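Local coordinates for protein aerobactin synthase IucC (Klebsiella pneumoniae, PDB 6CN7) that probably catalyses the ATP-dependent attachment of a second N-acetyl-N-hydroxylysine to the citryl intermediate, the step that yields the siderophore aerobactin, at residues V452-E458 with R529-F533; L478-Q483 with L532-F536. The protein carries 5 engineered substitutions. All coordinates share one frame; numbering follows the deposited sequence.

Interaction 1: residues V452-E458 with R529-F533; sequences VKDAFPE and RFALF
R529, in the last turn of helix 527-532, forms a salt bridge with E458 of the loop after strand 449-452. The main bond, R529 NH2 to E458 OE1, is 3.0 Å long and nearly straight at 167°. It enters on the syn lone pair of OE1 and lies in the guanidinium plane, although the carboxylate itself is turned steeply across that plane. NH1 adds only a weak bond to the same oxygen. It is also hydrogen-bonded to the carbonyls of C415 and R416 at the end of helix 395-417, the latter the strongest polar partner of R529, so several acceptors share the planar cation. Arginine suits this place because bonding within its plane leaves the faces available for stacking. One of them lies flat on the F456 ring, planes 7° apart, with R529 CZ 3.6 Å from the ring centroid in an over-the-face cation-pi contact. A bend at chi2 (-71°), followed by an extended step, runs the arginine chain past the ring and brings its CD over the same face.

V452 CG1 lies over the opposite face of F456, towards the rim. The ring edge meets helix-end hydrocarbon: F456 CZ is 3.9 Å from L532 CD2 and 4.0 Å from F533 CE2. With V452 CG2 anti to the backbone N, this second methyl faces the edge of the F533 ring, 4.0 Å from its CZ. At the margin, D454 OD2 lies 3.4 Å from L532 CD2. The whole is a guanidinium-aromatic stack of cation-pi character, combined with a salt bridge, joining a loop to the C-terminal end of a helix.

Interaction 2: residues L478-Q483 with L532-F536; sequences LIHDLQ and LFSLF
I479 meets F533 through its terminal methyl: chi1 of -71° sets CG1 anti to the carbonyl carbon, and a turn at chi2 (-64°) brings CD1 onto the chain leaving helix 527-532. The arrangement is helix-to-loop packing, one side of helix 475-499 against an irregular segment that contains an ST turn. F533 is the first residue to depart from helical backbone angles, and CD1 of I479 settles at that point, 3.5 Å from F533 CA and 3.6 Å from F533 CB. The same methyl also lies near the plane of the phenyl ring, at its edge. A branched isoleucine suits the place, its ethyl arm being long enough to reach backbone and side chain together. One residue earlier, L478 CD1 approaches F533 CE1 obliquely at 4.4 Å.

About one turn further along the helix, L535 takes over as the partner. Its two methyls divide the work: CD2 lies 3.9 Å from Q483 CG and also near I479 CD1, while CD1 faces L482 CD2 at 4.3 Å. The extended Q483 chain runs antiparallel to the L535 side chain and meets it through its CG methylene; the Q483 side chain also touches N571. Leucine suits this buried position, which Y411 and L516 also border. The L535 carbonyl is taken by N571 ND2, which satisfies a polar backbone atom where the loop has no helical partner for it. Between the two hydrophobic residues the CB of S534 is directed away from the helix, and its OG accepts the backbone N of F536 at 3.2 Å and 163°, closing the ST turn.

From the N terminus, the chain passes through 452-458 and then 478-483 near the start of helix 475-499. It continues through helix 505-521 and returns on helix 527-532 to the segments 529-533 and 532-536, which overlap. Interaction 1 closes the larger loop, with 70 residues between its segments, and interaction 2 the smaller one, with 48. The smaller loop starts later in the chain, and the two closures overlap at their C-terminal ends on L532 and F533. The first-arriving segments also touch, V452 CA being 3.5 Å from L478 CD1. Together the contacts tie strand 449-452 and its following loop, helix 475-499 and the end of helix 527-532 into one unit, with helix 395-417 packed against F533.

Interaction 1: residues V452-E458 with R529-F533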
loop_
_atom_site.group_PDB
_atom_site.type_symbol
_atom_site.label_atom_id
_atom_site.label_comp_id
_atom_site.label_asym_id
_atom_site.label_seq_id
_atom_site.Cartn_x
_atom_site.Cartn_y
_atom_site.Cartn_z
ATOM N N VAL A 452 25.100 11.231 31.297
ATOM C CA VAL A 452 25.948 10.438 32.179
ATOM C C VAL A 452 25.245 10.261 33.516
ATOM O O VAL A 452 24.607 11.189 34.028
ATOM C CB VAL A 452 27.329 11.102 32.354
ATOM C CG1 VAL A 452 27.215 12.414 33.132
ATOM C CG2 VAL A 452 28.302 10.150 33.038
ATOM N N LYS A 453 25.364 9.062 34.090
ATOM C CA LYS A 453 24.747 8.798 35.385
ATOM C C LYS A 453 25.319 9.701 36.469
ATOM O O LYS A 453 24.592 10.111 37.382
ATOM C CB LYS A 453 24.932 7.329 35.767
ATOM N N ASP A 454 26.608 10.022 36.388
ATOM C CA ASP A 454 27.217 10.919 37.360
ATOM C C ASP A 454 26.511 12.270 37.349
ATOM O O ASP A 454 25.971 12.705 36.329
ATOM C CB ASP A 454 28.705 11.102 37.053
ATOM C CG ASP A 454 29.470 9.796 37.070
ATOM O OD1 ASP A 454 28.840 8.741 37.296
ATOM O OD2 ASP A 454 30.699 9.823 36.860
ATOM N N ALA A 455 26.519 12.935 38.499
ATOM C CA ALA A 455 25.869 14.234 38.658
ATOM C C ALA A 455 26.918 15.320 38.450
ATOM O O ALA A 455 27.699 15.630 39.354
ATOM C CB ALA A 455 25.211 14.348 40.026
ATOM N N PHE A 456 26.934 15.897 37.248
ATOM C CA PHE A 456 27.829 17.005 36.942
ATOM C C PHE A 456 27.156 18.324 37.304
ATOM O O PHE A 456 25.985 18.524 36.962
ATOM C CB PHE A 456 28.199 17.020 35.462
ATOM C CG PHE A 456 29.079 15.872 35.030
ATOM C CD1 PHE A 456 29.582 14.963 35.948
ATOM C CD2 PHE A 456 29.409 15.713 33.691
ATOM C CE1 PHE A 456 30.391 13.918 35.540
ATOM C CE2 PHE A 456 30.218 14.671 33.278
ATOM C CZ PHE A 456 30.709 13.773 34.205
ATOM N N PRO A 457 27.843 19.243 37.991
ATOM C CA PRO A 457 27.234 20.562 38.227
ATOM C C PRO A 457 26.790 21.241 36.945
ATOM O O PRO A 457 25.743 21.901 36.921
ATOM C CB PRO A 457 28.354 21.347 38.924
ATOM C CG PRO A 457 29.240 20.313 39.519
ATOM C CD PRO A 457 29.181 19.135 38.598
ATOM N N GLU A 458 27.561 21.082 35.868
ATOM C CA GLU A 458 27.231 21.704 34.594
ATOM C C GLU A 458 25.927 21.180 34.007
ATOM O O GLU A 458 25.450 21.736 33.011
ATOM C CB GLU A 458 28.371 21.486 33.596
ATOM C CG GLU A 458 29.725 22.014 34.058
ATOM C CD GLU A 458 30.511 21.003 34.877
ATOM O OE1 GLU A 458 29.916 19.992 35.306
ATOM O OE2 GLU A 458 31.725 21.218 35.090
ATOM N N ARG A 529 37.767 14.567 34.424
ATOM C CA ARG A 529 36.742 14.262 33.431
ATOM C C ARG A 529 37.324 13.479 32.262
ATOM O O ARG A 529 36.672 12.576 31.723
ATOM C CB ARG A 529 36.089 15.553 32.932
ATOM C CG ARG A 529 35.315 16.321 33.994
ATOM C CD ARG A 529 34.025 15.608 34.375
ATOM N NE ARG A 529 33.296 16.319 35.424
ATOM C CZ ARG A 529 32.437 17.309 35.206
ATOM N NH1 ARG A 529 32.185 17.725 33.970
ATOM N NH2 ARG A 529 31.823 17.887 36.230
ATOM N N PHE A 530 38.553 13.807 31.854
ATOM C CA PHE A 530 39.159 13.119 30.719
ATOM C C PHE A 530 39.526 11.684 31.075
ATOM O O PHE A 530 39.398 10.780 30.240
ATOM C CB PHE A 530 40.389 13.892 30.237
ATOM C CG PHE A 530 40.072 15.255 29.684
ATOM C CD1 PHE A 530 38.916 15.470 28.952
ATOM C CD2 PHE A 530 40.928 16.322 29.898
ATOM C CE1 PHE A 530 38.619 16.718 28.441
ATOM C CE2 PHE A 530 40.635 17.577 29.390
ATOM C CZ PHE A 530 39.478 17.773 28.661
ATOM N N ALA A 531 39.984 11.450 32.307
ATOM C CA ALA A 531 40.198 10.080 32.759
ATOM C C ALA A 531 38.889 9.302 32.754
ATOM O O ALA A 531 38.866 8.103 32.451
ATOM C CB ALA A 531 40.819 10.074 34.154
ATOM N N LEU A 532 37.786 9.973 33.083
ATOM C CA LEU A 532 36.484 9.317 33.106
ATOM C C LEU A 532 35.990 8.998 31.701
ATOM O O LEU A 532 35.244 8.029 31.516
ATOM C CB LEU A 532 35.479 10.205 33.841
ATOM C CG LEU A 532 34.080 9.638 34.081
ATOM C CD1 LEU A 532 34.128 8.443 35.019
ATOM C CD2 LEU A 532 33.174 10.722 34.638
ATOM N N PHE A 533 36.386 9.795 30.707
ATOM C CA PHE A 533 35.996 9.554 29.321
ATOM C C PHE A 533 37.223 9.399 28.430
ATOM O O PHE A 533 37.403 10.171 27.482
ATOM C CB PHE A 533 35.134 10.705 28.790
ATOM C CG PHE A 533 33.832 10.883 29.512
ATOM C CD1 PHE A 533 32.824 9.940 29.398
ATOM C CD2 PHE A 533 33.605 12.011 30.281
ATOM C CE1 PHE A 533 31.619 10.110 30.055
ATOM C CE2 PHE A 533 32.404 12.188 30.940
ATOM C CZ PHE A 533 31.409 11.238 30.827
#

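Interaction 2: residues L478-Q483 with L532-F536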
loop_
_atom_site.group_PDB
_atom_site.type_symbol
_atom_site.label_atom_id
_atom_site.label_comp_id
_atom_site.label_asym_id
_atom_site.label_seq_id
_atom_site.Cartn_x
_atom_site.Cartn_y
_atom_site.Cartn_z
ATOM N N LEU A 478 28.808 5.827 27.396
ATOM C CA LEU A 478 28.728 7.010 26.547
ATOM C C LEU A 478 29.919 7.147 25.611
ATOM O O LEU A 478 29.791 7.769 24.553
ATOM C CB LEU A 478 28.604 8.263 27.416
ATOM C CG LEU A 478 27.333 8.355 28.265
ATOM C CD1 LEU A 478 27.363 9.610 29.117
ATOM C CD2 LEU A 478 26.084 8.333 27.392
ATOM N N ILE A 479 31.077 6.592 25.971
ATOM C CA ILE A 479 32.225 6.642 25.068
ATOM C C ILE A 479 31.860 6.062 23.709
ATOM O O ILE A 479 32.248 6.596 22.664
ATOM C CB ILE A 479 33.426 5.903 25.693
ATOM C CG1 ILE A 479 33.998 6.708 26.861
ATOM C CG2 ILE A 479 34.519 5.639 24.650
ATOM C CD1 ILE A 479 34.572 8.058 26.464
ATOM N N HIS A 480 31.102 4.963 23.701
ATOM C CA HIS A 480 30.803 4.283 22.443
ATOM C C HIS A 480 30.040 5.195 21.489
ATOM O O HIS A 480 30.260 5.156 20.273
ATOM C CB HIS A 480 30.020 3.003 22.716
ATOM C CG HIS A 480 30.813 1.966 23.445
ATOM N ND1 HIS A 480 31.746 1.168 22.820
ATOM C CD2 HIS A 480 30.829 1.610 24.751
ATOM C CE1 HIS A 480 32.295 0.359 23.706
ATOM N NE2 HIS A 480 31.757 0.607 24.887
ATOM N N ASP A 481 29.134 6.020 22.019
ATOM C CA ASP A 481 28.453 7.002 21.181
ATOM C C ASP A 481 29.450 7.818 20.370
ATOM O O ASP A 481 29.107 8.334 19.298
ATOM C CB ASP A 481 27.586 7.931 22.044
ATOM C CG ASP A 481 26.093 7.673 21.874
ATOM O OD1 ASP A 481 25.723 6.759 21.108
ATOM O OD2 ASP A 481 25.285 8.391 22.507
ATOM N N LEU A 482 30.682 7.944 20.856
ATOM C CA LEU A 482 31.738 8.662 20.154
ATOM C C LEU A 482 32.788 7.746 19.548
ATOM O O LEU A 482 33.263 8.016 18.443
ATOM C CB LEU A 482 32.422 9.654 21.105
ATOM C CG LEU A 482 33.456 10.587 20.470
ATOM C CD1 LEU A 482 32.849 11.393 19.326
ATOM C CD2 LEU A 482 34.043 11.519 21.518
ATOM N N GLN A 483 33.176 6.673 20.242
ATOM C CA GLN A 483 34.106 5.709 19.661
ATOM C C GLN A 483 33.424 4.891 18.575
ATOM O O GLN A 483 33.789 4.962 17.396
ATOM C CB GLN A 483 34.658 4.784 20.746
ATOM C CG GLN A 483 35.854 5.329 21.489
ATOM C CD GLN A 483 36.437 4.319 22.454
ATOM O OE1 GLN A 483 35.752 3.397 22.893
ATOM N NE2 GLN A 483 37.712 4.483 22.785
ATOM N N LEU A 532 37.786 9.973 33.083
ATOM C CA LEU A 532 36.484 9.317 33.106
ATOM C C LEU A 532 35.990 8.998 31.701
ATOM O O LEU A 532 35.244 8.029 31.516
ATOM C CB LEU A 532 35.479 10.205 33.841
ATOM C CG LEU A 532 34.080 9.638 34.081
ATOM C CD1 LEU A 532 34.128 8.443 35.019
ATOM C CD2 LEU A 532 33.174 10.722 34.638
ATOM N N PHE A 533 36.386 9.795 30.707
ATOM C CA PHE A 533 35.996 9.554 29.321
ATOM C C PHE A 533 37.223 9.399 28.430
ATOM O O PHE A 533 37.403 10.171 27.482
ATOM C CB PHE A 533 35.134 10.705 28.790
ATOM C CG PHE A 533 33.832 10.883 29.512
ATOM C CD1 PHE A 533 32.824 9.940 29.398
ATOM C CD2 PHE A 533 33.605 12.011 30.281
ATOM C CE1 PHE A 533 31.619 10.110 30.055
ATOM C CE2 PHE A 533 32.404 12.188 30.940
ATOM C CZ PHE A 533 31.409 11.238 30.827
ATOM N N SER A 534 38.068 8.410 28.712
ATOM C CA SER A 534 39.349 8.300 28.026
ATOM C C SER A 534 39.176 7.674 26.650
ATOM O O SER A 534 38.546 6.620 26.508
ATOM C CB SER A 534 40.330 7.475 28.854
ATOM O OG SER A 534 41.496 7.182 28.103
ATOM N N LEU A 535 39.743 8.326 25.637
ATOM C CA LEU A 535 39.765 7.809 24.277
ATOM C C LEU A 535 41.086 7.134 23.936
ATOM O O LEU A 535 41.307 6.782 22.773
ATOM C CB LEU A 535 39.493 8.937 23.280
ATOM C CG LEU A 535 38.146 9.647 23.413
ATOM C CD1 LEU A 535 38.125 10.898 22.549
ATOM C CD2 LEU A 535 37.009 8.709 23.032
ATOM N N PHE A 536 41.967 6.940 24.920
ATOM C CA PHE A 536 43.301 6.402 24.679
ATOM C C PHE A 536 43.568 5.125 25.468
ATOM O O PHE A 536 44.729 4.749 25.654
ATOM C CB PHE A 536 44.357 7.460 25.001
ATOM C CG PHE A 536 44.287 8.666 24.110
ATOM C CD1 PHE A 536 43.471 9.738 24.435
ATOM C CD2 PHE A 536 45.027 8.724 22.942
ATOM C CE1 PHE A 536 43.402 10.845 23.614
ATOM C CE2 PHE A 536 44.962 9.827 22.119
ATOM C CZ PHE A 536 44.148 10.890 22.454
#